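Local coordinates for protein transcriptional regulator AefR (Pseudomonas syringae pv. tomato, PDB 3CDL) that probably acts as a TetR-family transcription factor that binds cis-regulatory DNA through a helix-turn-helix motif, at residues Met60-Leu64 with Leu105-Val109. Residue numbers count along the deposited sequence, not the author numbering.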
HETATM    1  N   MSE B  60      14.323  11.153  -6.611  1.00 50.67           N
HETATM    2  CA  MSE B  60      12.923  11.003  -6.237  1.00 53.25           C
HETATM    3  C   MSE B  60      12.697   9.969  -5.136  1.00 53.13           C
HETATM    4  O   MSE B  60      11.887  10.183  -4.236  1.00 53.42           O
HETATM    5  CB  MSE B  60      12.118  10.605  -7.460  1.00 53.06           C
HETATM    6  CG  MSE B  60      11.538  11.765  -8.204  1.00 54.74           C
HETATM    7 SE   MSE B  60      10.869  11.244  -9.945  1.00 58.05          SE
HETATM    8  CE  MSE B  60      10.000   9.549  -9.584  1.00 56.96           C
ATOM      9  N   LEU B  61      13.399   8.843  -5.226  1.00 53.49           N
ATOM     10  CA  LEU B  61      13.334   7.804  -4.209  1.00 53.87           C
ATOM     11  C   LEU B  61      13.798   8.355  -2.855  1.00 54.32           C
ATOM     12  O   LEU B  61      13.023   8.360  -1.892  1.00 54.11           O
ATOM     13  CB  LEU B  61      14.175   6.602  -4.642  1.00 53.77           C
ATOM     14  CG  LEU B  61      13.782   5.195  -4.205  1.00 54.35           C
ATOM     15  CD1 LEU B  61      12.362   4.842  -4.658  1.00 54.39           C
ATOM     16  CD2 LEU B  61      14.792   4.172  -4.732  1.00 53.93           C
ATOM     17  N   GLN B  62      15.043   8.841  -2.798  1.00 54.91           N
ATOM     18  CA  GLN B  62      15.603   9.461  -1.588  1.00 55.70           C
ATOM     19  C   GLN B  62      14.581  10.361  -0.909  1.00 55.84           C
ATOM     20  O   GLN B  62      14.402  10.297   0.299  1.00 55.88           O
ATOM     21  CB  GLN B  62      16.869  10.284  -1.896  1.00 55.82           C
ATOM     22  CG  GLN B  62      17.986   9.583  -2.704  1.00 57.35           C
ATOM     23  CD  GLN B  62      18.686   8.440  -1.963  1.00 59.49           C
ATOM     24  OE1 GLN B  62      19.822   8.589  -1.497  1.00 59.83           O
ATOM     25  NE2 GLN B  62      18.014   7.290  -1.866  1.00 60.16           N
ATOM     26  N   ARG B  63      13.906  11.180  -1.715  1.00 56.32           N
ATOM     27  CA  ARG B  63      12.911  12.153  -1.261  1.00 56.66           C
ATOM     28  C   ARG B  63      11.667  11.529  -0.669  1.00 57.22           C
ATOM     29  O   ARG B  63      10.972  12.158   0.131  1.00 57.06           O
ATOM     30  CB  ARG B  63      12.462  13.017  -2.429  1.00 56.39           C
ATOM     31  CG  ARG B  63      13.368  14.137  -2.775  1.00 55.68           C
ATOM     32  CD  ARG B  63      12.683  15.026  -3.784  1.00 55.66           C
ATOM     33  NE  ARG B  63      13.621  15.942  -4.427  1.00 54.99           N
ATOM     34  CZ  ARG B  63      13.289  17.133  -4.908  1.00 54.31           C
ATOM     35  NH1 ARG B  63      12.040  17.565  -4.810  1.00 54.41           N
ATOM     36  NH2 ARG B  63      14.210  17.895  -5.477  1.00 53.66           N
ATOM     37  N   LEU B  64      11.377  10.302  -1.084  1.00 58.44           N
ATOM     38  CA  LEU B  64      10.112   9.674  -0.756  1.00 59.63           C
ATOM     39  C   LEU B  64      10.071   9.185   0.678  1.00 60.83           C
ATOM     40  O   LEU B  64       9.589   9.893   1.554  1.00 61.07           O
ATOM     41  CB  LEU B  64       9.787   8.543  -1.730  1.00 59.34           C
ATOM     42  CG  LEU B  64       8.351   8.052  -1.585  1.00 59.38           C
ATOM     43  CD1 LEU B  64       7.390   9.222  -1.682  1.00 59.85           C
ATOM     44  CD2 LEU B  64       8.036   7.015  -2.617  1.00 59.39           C
ATOM     45  N   LEU B 105       4.625  12.650  -5.840  1.00 47.47           N
ATOM     46  CA  LEU B 105       5.893  11.969  -5.981  1.00 47.10           C
ATOM     47  C   LEU B 105       5.720  10.484  -5.656  1.00 47.26           C
ATOM     48  O   LEU B 105       6.140   9.614  -6.423  1.00 47.62           O
ATOM     49  CB  LEU B 105       6.917  12.606  -5.044  1.00 47.29           C
ATOM     50  CG  LEU B 105       8.156  11.805  -4.622  1.00 46.82           C
ATOM     51  CD1 LEU B 105       9.304  12.170  -5.494  1.00 46.21           C
ATOM     52  CD2 LEU B 105       8.497  12.123  -3.208  1.00 46.84           C
ATOM     53  N   ALA B 106       5.096  10.212  -4.512  1.00 47.00           N
ATOM     54  CA  ALA B 106       4.809   8.870  -4.080  1.00 46.54           C
ATOM     55  C   ALA B 106       4.132   8.073  -5.193  1.00 46.90           C
ATOM     56  O   ALA B 106       4.545   6.946  -5.495  1.00 45.91           O
ATOM     57  CB  ALA B 106       3.939   8.913  -2.859  1.00 46.48           C
ATOM     58  N   ARG B 107       3.098   8.668  -5.793  1.00 46.86           N
ATOM     59  CA  ARG B 107       2.369   8.028  -6.882  1.00 47.63           C
ATOM     60  C   ARG B 107       3.285   7.669  -8.056  1.00 47.35           C
ATOM     61  O   ARG B 107       3.377   6.503  -8.459  1.00 46.81           O
ATOM     62  CB  ARG B 107       1.248   8.925  -7.374  1.00 47.70           C
ATOM     63  CG  ARG B 107      -0.117   8.516  -6.910  1.00 51.13           C
ATOM     64  CD  ARG B 107      -1.181   9.491  -7.407  1.00 56.93           C
ATOM     65  NE  ARG B 107      -0.978  10.839  -6.851  1.00 60.34           N
ATOM     66  CZ  ARG B 107      -1.742  11.385  -5.903  1.00 63.03           C
ATOM     67  NH1 ARG B 107      -2.779  10.713  -5.415  1.00 63.82           N
ATOM     68  NH2 ARG B 107      -1.485  12.611  -5.451  1.00 63.51           N
ATOM     69  N   VAL B 108       3.980   8.663  -8.604  1.00 47.06           N
ATOM     70  CA  VAL B 108       4.898   8.349  -9.696  1.00 47.07           C
ATOM     71  C   VAL B 108       5.984   7.330  -9.299  1.00 47.13           C
ATOM     72  O   VAL B 108       6.327   6.506 -10.121  1.00 47.62           O
ATOM     73  CB  VAL B 108       5.404   9.593 -10.558  1.00 46.64           C
ATOM     74  CG1 VAL B 108       4.405  10.729 -10.523  1.00 46.62           C
ATOM     75  CG2 VAL B 108       6.754  10.073 -10.150  1.00 46.48           C
ATOM     76  N   VAL B 109       6.472   7.344  -8.053  1.00 46.83           N
ATOM     77  CA  VAL B 109       7.553   6.411  -7.662  1.00 47.23           C
ATOM     78  C   VAL B 109       7.069   4.964  -7.514  1.00 47.34           C
ATOM     79  O   VAL B 109       7.674   4.032  -8.051  1.00 47.29           O
ATOM     80  CB  VAL B 109       8.348   6.868  -6.388  1.00 47.31           C
ATOM     81  CG1 VAL B 109       9.377   5.839  -5.998  1.00 46.60           C
ATOM     82  CG2 VAL B 109       9.057   8.169  -6.654  1.00 47.03           C
TER
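With short-segment axes 10.0 Å apart and N-to-C directions at 127°, Met60-Leu64, on helix 53-64, crosses Leu105-Val109, on helix 100-114, obliquely. The CA-CB bond of Met60, a selenomethionine, is directed toward the partner helix; its CG lies 3.5 Å from Leu105 CD1, its CE 3.3 Å from Val108 CG2 and 3.4 Å from Val109 CG2. The CA-CB bond of Leu61 is directed away, yet its CD1 closes to 3.4 Å from Val109 CG1. Arg63 makes a looser contact, its C and CB both 4.1 Å from Leu105 CD2; its guanidinium turns off to salt bridges with Glu12 and Glu59. Leu64 CD1 lies 3.5 Å from both Ala106 CA and Leu105 CD2, and Leu64 CD2 3.8 Å from Val109 CB. The closest CA pair is Leu64 with Ala106, 6.3 Å apart, consistent with alanine's small side chain. Helix 9-24 closes the same core, Phe22 touching Met60 and Ile19 touching Leu105 and Val108. Helix 53-64, the TetR-type linker after the helix-turn-helix, thus packs on helix 100-114 of the C-terminal domain. With 387 Å² buried and no hydrogen bond between the segments, van der Waals packing of apolar side chains holds them, and nothing polar between them fixes the crossing.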